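Local coordinates for protein enoyl-CoA hydratase/isomerase (Mycobacterium abscessus, PDB 3QXZ) that probably acts on enoyl-CoA thioesters as a hydratase or isomerase of the crotonase-like family, in a three-chain assembly, at residues A[112-115]-A[116-119]; A[140-144]-A[145-149]; A[183-186]-A[187-190]. All coordinates share one frame; numbering follows the deposited sequence.

Contacts 1 and 2 are neighbours in space, with centres 9 Å apart, while contact 3 stands apart on the same chain. Two polar pairs join the first two: Thr115 OG1 lies 2.8 Å from Asp143 OD1, and His119 NE2 lies 2.8 Å from Ala144 O, both probable hydrogen bonds. The side chains of Ile112 and of Asp143 each lie about 4 Å from a bound 1,2-ethanediol, probably from the crystallisation liquor, which may mark a pocket beside contacts 1 and 2. The centre of contact 3 is 18 Å from that of contact 1 and 26 Å from that of contact 2. None of the residues at the potassium site belongs to these contacts.

Contact 1: residues A[112-115]-A[116-119]; sequences IGMT and LALH
Ile112 and Leu116 meet one turn apart on helix 112-117, their side chains running side by side in the same direction. Ile112 CG1 is 3.8 Å from Leu116 CG; the isoleucine's chi1 of -161° sets CG1 opposite the backbone N and brings it beside the leucine branch. Phe31 touches both residues. On another side of the helix Met114, bent at both chi2 and chi3, crosses Leu118 obliquely and brings SD to 3.9 Å from CD2 of that leucine.

The backbone bonds change character along the segment. Leu116 N donates to Ile112 O at 2.9 Å and 164°, a regular helical bond. The next one, from Ala117 N to Gly113 O, is weak. Leu118 N then divides its hydrogen between Met114 O, at 3.0 Å, and, weakly, Thr115 O, at 3.2 Å. His119 N, in turn, bonds to Leu116 O, three residues back. The helix follows strand 108-110, and, as in crotonase-like relatives, an amide at its start probably contributes to the oxyanion hole.

Thr115 and His119 turn their polar ends to neighbours: OG1 to Asp143, NE2 to Ala144 O. Thr115 O lies obliquely to the imidazole, 3.5 Å from His119 CD2, and Phe95 meets the ring edge-to-face. The side chains that meet within the turn are thus chiefly apolar, while the polar ends of Thr115 and His119 tie this buried turn to residues 143-144.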
loop_
_atom_site.group_PDB
_atom_site.type_symbol
_atom_site.label_atom_id
_atom_site.label_comp_id
_atom_site.label_asym_id
_atom_site.label_seq_id
_atom_site.Cartn_x
_atom_site.Cartn_y
_atom_site.Cartn_z
ATOM N N ILE A 112 16.232 12.408 -8.523
ATOM C CA ILE A 112 16.644 11.069 -8.929
ATOM C C ILE A 112 17.489 10.367 -7.843
ATOM O O ILE A 112 17.548 9.125 -7.793
ATOM C CB ILE A 112 17.295 11.038 -10.345
ATOM C CG1 ILE A 112 17.264 9.585 -10.897
ATOM C CG2 ILE A 112 18.664 11.770 -10.332
ATOM C CD1 ILE A 112 17.228 9.486 -12.387
ATOM N N GLY A 113 18.106 11.140 -6.944
ATOM C CA GLY A 113 18.752 10.523 -5.779
ATOM C C GLY A 113 17.760 9.722 -4.947
ATOM O O GLY A 113 18.077 8.621 -4.467
ATOM N N MET A 114 16.563 10.285 -4.765
ATOM C CA MET A 114 15.520 9.560 -4.063
ATOM C C MET A 114 14.850 8.498 -4.946
ATOM O O MET A 114 14.609 7.373 -4.483
ATOM C CB MET A 114 14.476 10.518 -3.495
ATOM C CG MET A 114 13.280 9.812 -2.827
ATOM S SD MET A 114 13.685 8.651 -1.487
ATOM C CE MET A 114 14.168 9.859 -0.272
ATOM N N THR A 115 14.534 8.829 -6.201
ATOM C CA THR A 115 13.795 7.835 -7.009
ATOM C C THR A 115 14.632 6.583 -7.289
ATOM O O THR A 115 14.071 5.493 -7.301
ATOM C CB THR A 115 13.188 8.427 -8.286
ATOM O OG1 THR A 115 14.260 8.824 -9.143
ATOM C CG2 THR A 115 12.296 9.634 -7.984
ATOM N N LEU A 116 15.952 6.723 -7.439
ATOM C CA LEU A 116 16.814 5.533 -7.514
ATOM C C LEU A 116 16.867 4.766 -6.193
ATOM O O LEU A 116 16.962 3.528 -6.198
ATOM C CB LEU A 116 18.230 5.860 -7.980
ATOM C CG LEU A 116 18.259 6.253 -9.437
ATOM C CD1 LEU A 116 19.631 6.748 -9.751
ATOM C CD2 LEU A 116 17.852 5.126 -10.389
ATOM N N ALA A 117 16.829 5.463 -5.065
ATOM C CA ALA A 117 16.784 4.765 -3.773
ATOM C C ALA A 117 15.508 3.948 -3.626
ATOM O O ALA A 117 15.517 2.881 -2.975
ATOM C CB ALA A 117 16.926 5.751 -2.629
ATOM N N LEU A 118 14.427 4.418 -4.257
ATOM C CA LEU A 118 13.157 3.681 -4.218
ATOM C C LEU A 118 13.219 2.348 -4.962
ATOM O O LEU A 118 12.300 1.547 -4.831
ATOM C CB LEU A 118 12.002 4.521 -4.755
ATOM C CG LEU A 118 11.676 5.812 -4.014
ATOM C CD1 LEU A 118 10.483 6.479 -4.712
ATOM C CD2 LEU A 118 11.390 5.611 -2.505
ATOM N N HIS A 119 14.283 2.080 -5.734
ATOM C CA HIS A 119 14.390 0.770 -6.397
ATOM C C HIS A 119 14.815 -0.316 -5.424
ATOM O O HIS A 119 14.617 -1.502 -5.718
ATOM C CB HIS A 119 15.413 0.795 -7.525
ATOM C CG HIS A 119 15.023 1.638 -8.689
ATOM N ND1 HIS A 119 15.819 1.739 -9.804
ATOM C CD2 HIS A 119 13.934 2.407 -8.917
ATOM C CE1 HIS A 119 15.230 2.537 -10.682
ATOM N NE2 HIS A 119 14.092 2.960 -10.167
#

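Contact 2: residues A[140-144]-A[145-149]; sequences VAPDA and LAHWT
This is a local, buried contact in which a type I' beta turn, Asp143 to Ala146, leads the chain after strand 131-132 into the short helix 146-149. Ala144 (phi 49°) and Leu145 (phi 68°) both take the left-handed backbone conformation that such a turn requires. Ala146 N closes it by donating to Asp143 O at 3.0 Å, a fairly straight bond at 157° whose donor sits above the carbonyl plane. At the N-cap position, Leu145 O accepts from Trp148 N and Thr149 N, each at 2.9 Å. Water 1 bridges the same bend: it donates to Ala144 O, a carbonyl that also accepts from His119 NE2, and accepts from Thr149 OG1, at 2.8 Å from each of Ala144 O and Thr149 OG1.

Side chains meet where the loop passes the first turn of the helix. The side chains of Pro142 and His147 cross at about a right angle, and the CE1-NE2 side of the imidazole packs against the proline, with His147 CE1 3.7 Å from Pro142 CB. Pro142 O approaches the edge of the imidazole near its plane, 3.3 Å from CE1. Ala146 CB also packs on Pro142 CB, at 4.0 Å.

Glu233 of the second subunit takes both Leu145 N and His147 ND1, one carboxylate oxygen to each. Within the chain, Asp143 places OD2 on Gln135, its other oxygen being taken up by helix 112-117. The carboxylate of Glu233 of the second subunit probably favours a proton on His147 ND1. The turn, the helix start and the subunit interface thus share neighbouring polar groups: that one glutamate takes an amide of the turn and the imidazole that follows it.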
loop_
_atom_site.group_PDB
_atom_site.type_symbol
_atom_site.label_atom_id
_atom_site.label_comp_id
_atom_site.label_asym_id
_atom_site.label_seq_id
_atom_site.Cartn_x
_atom_site.Cartn_y
_atom_site.Cartn_z
ATOM N N VAL A 140 9.990 19.552 -15.056
ATOM C CA VAL A 140 10.033 18.161 -15.537
ATOM C C VAL A 140 9.094 17.295 -14.673
ATOM O O VAL A 140 8.058 17.777 -14.283
ATOM C CB VAL A 140 11.464 17.631 -15.734
ATOM C CG1 VAL A 140 12.093 18.318 -16.981
ATOM C CG2 VAL A 140 12.330 17.819 -14.511
ATOM N N ALA A 141 9.401 16.021 -14.421
ATOM C CA ALA A 141 8.447 15.152 -13.730
ATOM C C ALA A 141 9.228 14.062 -13.053
ATOM O O ALA A 141 10.408 13.881 -13.328
ATOM C CB ALA A 141 7.440 14.576 -14.710
ATOM N N PRO A 142 8.584 13.311 -12.141
ATOM C CA PRO A 142 9.311 12.223 -11.471
ATOM C C PRO A 142 9.818 11.207 -12.491
ATOM O O PRO A 142 9.232 11.028 -13.566
ATOM C CB PRO A 142 8.246 11.606 -10.534
ATOM C CG PRO A 142 7.253 12.752 -10.294
ATOM C CD PRO A 142 7.204 13.464 -11.636
ATOM N N ASP A 143 10.923 10.570 -12.140
ATOM C CA ASP A 143 11.666 9.703 -13.038
ATOM C C ASP A 143 11.978 8.372 -12.349
ATOM O O ASP A 143 11.587 8.120 -11.198
ATOM C CB ASP A 143 12.938 10.451 -13.527
ATOM C CG ASP A 143 13.700 11.090 -12.383
ATOM O OD1 ASP A 143 13.679 10.560 -11.264
ATOM O OD2 ASP A 143 14.323 12.157 -12.602
ATOM N N ALA A 144 12.689 7.532 -13.093
ATOM C CA ALA A 144 13.157 6.223 -12.617
ATOM C C ALA A 144 12.029 5.429 -11.949
ATOM O O ALA A 144 12.208 4.839 -10.877
ATOM C CB ALA A 144 14.329 6.391 -11.666
ATOM N N LEU A 145 10.869 5.429 -12.602
ATOM C CA LEU A 145 9.726 4.606 -12.192
ATOM C C LEU A 145 9.097 5.040 -10.862
ATOM O O LEU A 145 8.307 4.277 -10.278
ATOM C CB LEU A 145 10.073 3.082 -12.199
ATOM C CG LEU A 145 9.822 2.443 -13.562
ATOM C CD1 LEU A 145 10.413 1.034 -13.602
ATOM C CD2 LEU A 145 8.316 2.355 -13.806
ATOM N N ALA A 146 9.347 6.271 -10.407
ATOM C CA ALA A 146 8.704 6.718 -9.171
ATOM C C ALA A 146 7.188 6.661 -9.229
ATOM O O ALA A 146 6.529 6.468 -8.196
ATOM C CB ALA A 146 9.131 8.126 -8.845
ATOM N N HIS A 147 6.582 6.841 -10.406
ATOM C CA HIS A 147 5.110 6.770 -10.512
ATOM C C HIS A 147 4.567 5.379 -10.153
ATOM O O HIS A 147 3.376 5.255 -9.863
ATOM C CB HIS A 147 4.615 7.135 -11.927
ATOM C CG HIS A 147 4.915 8.548 -12.360
ATOM N ND1 HIS A 147 6.126 8.918 -12.910
ATOM C CD2 HIS A 147 4.139 9.662 -12.367
ATOM C CE1 HIS A 147 6.088 10.214 -13.222
ATOM N NE2 HIS A 147 4.895 10.693 -12.899
ATOM N N TRP A 148 5.432 4.367 -10.262
ATOM C CA TRP A 148 5.097 2.977 -10.005
ATOM C C TRP A 148 5.601 2.493 -8.635
ATOM O O TRP A 148 4.857 1.817 -7.895
ATOM C CB TRP A 148 5.718 2.150 -11.155
ATOM C CG TRP A 148 5.463 0.674 -11.141
ATOM C CD1 TRP A 148 4.394 0.023 -11.678
ATOM C CD2 TRP A 148 6.299 -0.321 -10.561
ATOM N NE1 TRP A 148 4.501 -1.333 -11.419
ATOM C CE2 TRP A 148 5.666 -1.572 -10.761
ATOM C CE3 TRP A 148 7.538 -0.286 -9.919
ATOM C CZ2 TRP A 148 6.227 -2.771 -10.314
ATOM C CZ3 TRP A 148 8.097 -1.492 -9.486
ATOM C CH2 TRP A 148 7.429 -2.711 -9.697
ATOM N N THR A 149 6.836 2.832 -8.269
ATOM C CA THR A 149 7.374 2.360 -6.986
ATOM C C THR A 149 6.682 3.061 -5.823
ATOM O O THR A 149 6.388 2.426 -4.798
ATOM C CB THR A 149 8.880 2.614 -6.850
ATOM O OG1 THR A 149 9.110 4.020 -7.048
ATOM C CG2 THR A 149 9.702 1.781 -7.855
HETATM O O HOH W 1 11.489 4.893 -8.194
#

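Contact 3: residues A[183-186]-A[187-190]; sequences CLPA and GKVL
Lys188 N donates to Pro185 O at 2.9 Å, and Val189 N to Ala186 O at 3.2 Å (162°), both fairly straight, so the first turn of helix 186-203 closes through bonds spanning three residues. Both donors stand above the planes of their carbonyls, Val189 N by as much as 64°. Water 2 joins the turn as well, donating to Ala186 O at 2.7 Å and accepting from Leu190 N at 2.9 Å; it thereby connects the carbonyl and amide that a direct four-residue helical bond would otherwise pair.

The side chains gather around Leu184 and the Pro185 carbonyl. Leu184 CB packs against Val189 CG2, at 4.2 Å, and lies equally far from Lys188 CB. The branch of Leu184 carries CD1 alongside the backbone of the helix, near Lys188 O. Lys188 meets the turn with the base of its chain alone: CB is 3.4 Å from Pro185 O, while the chain, bent at chi2 and extended beyond it, carries NZ off from the turn. With CG1 of Val189 anti to the backbone N (chi1 170°), the other methyl, CG2, falls beside that N and comes to 3.6 Å from Pro185 O.

The contact is the surface link where strand 182-184, one of the two outermost strands of the six-stranded sheet within this chain, turns into its following helix. Leu184 pairs through its backbone with Leu125 and Glu127, and Ala186 N is bonded to Glu128 OE1. Val189 rests on Ile124 and Ala126 of the adjacent parallel strand 122-126, whereas Leu190 reaches Val56 and Thr58 of strand 54-59, which places the helix start across the sheet.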
loop_
_atom_site.group_PDB
_atom_site.type_symbol
_atom_site.label_atom_id
_atom_site.label_comp_id
_atom_site.label_asym_id
_atom_site.label_seq_id
_atom_site.Cartn_x
_atom_site.Cartn_y
_atom_site.Cartn_z
ATOM N N CYS A 183 14.558 4.647 10.432
ATOM C CA CYS A 183 15.377 5.843 10.429
ATOM C C CYS A 183 16.294 5.877 11.651
ATOM O O CYS A 183 15.948 5.349 12.716
ATOM C CB CYS A 183 14.539 7.117 10.305
ATOM S SG CYS A 183 13.407 7.408 11.616
ATOM N N LEU A 184 17.476 6.428 11.438
ATOM C CA LEU A 184 18.538 6.461 12.452
ATOM C C LEU A 184 19.347 7.721 12.286
ATOM O O LEU A 184 19.320 8.348 11.230
ATOM C CB LEU A 184 19.484 5.263 12.274
ATOM C CG LEU A 184 18.931 3.896 12.650
ATOM C CD1 LEU A 184 19.857 2.803 12.148
ATOM C CD2 LEU A 184 18.733 3.794 14.169
ATOM N N PRO A 185 20.113 8.092 13.324
ATOM C CA PRO A 185 21.087 9.152 13.120
ATOM C C PRO A 185 21.994 8.780 11.951
ATOM O O PRO A 185 22.329 7.595 11.769
ATOM C CB PRO A 185 21.879 9.156 14.433
ATOM C CG PRO A 185 20.893 8.661 15.437
ATOM C CD PRO A 185 20.122 7.582 14.710
ATOM N N ALA A 186 22.371 9.771 11.156
ATOM C CA ALA A 186 23.156 9.554 9.933
ATOM C C ALA A 186 24.349 8.622 10.100
ATOM O O ALA A 186 24.579 7.737 9.268
ATOM C CB ALA A 186 23.619 10.879 9.359
ATOM N N GLY A 187 25.109 8.830 11.170
ATOM C CA GLY A 187 26.323 8.038 11.412
ATOM C C GLY A 187 26.114 6.570 11.749
ATOM O O GLY A 187 27.080 5.797 11.806
ATOM N N LYS A 188 24.858 6.193 11.975
ATOM C CA LYS A 188 24.472 4.832 12.332
ATOM C C LYS A 188 23.843 4.082 11.138
ATOM O O LYS A 188 23.697 2.864 11.171
ATOM C CB LYS A 188 23.472 4.856 13.500
ATOM C CG LYS A 188 24.025 5.440 14.827
ATOM C CD LYS A 188 25.127 4.554 15.405
ATOM C CE LYS A 188 25.733 5.145 16.679
ATOM N NZ LYS A 188 26.885 4.313 17.143
ATOM N N VAL A 189 23.505 4.804 10.079
ATOM C CA VAL A 189 22.737 4.210 8.961
ATOM C C VAL A 189 23.486 3.092 8.224
ATOM O O VAL A 189 22.940 1.983 8.051
ATOM C CB VAL A 189 22.305 5.309 7.964
ATOM C CG1 VAL A 189 21.730 4.692 6.683
ATOM C CG2 VAL A 189 21.253 6.237 8.601
ATOM N N LEU A 190 24.720 3.355 7.798
ATOM C CA LEU A 190 25.463 2.359 7.046
ATOM C C LEU A 190 25.731 1.110 7.878
ATOM O O LEU A 190 25.572 -0.008 7.394
ATOM C CB LEU A 190 26.763 2.944 6.475
ATOM C CG LEU A 190 27.626 1.986 5.635
ATOM C CD1 LEU A 190 26.859 1.313 4.469
ATOM C CD2 LEU A 190 28.881 2.734 5.129
HETATM O O HOH W 2 26.220 5.802 8.236
#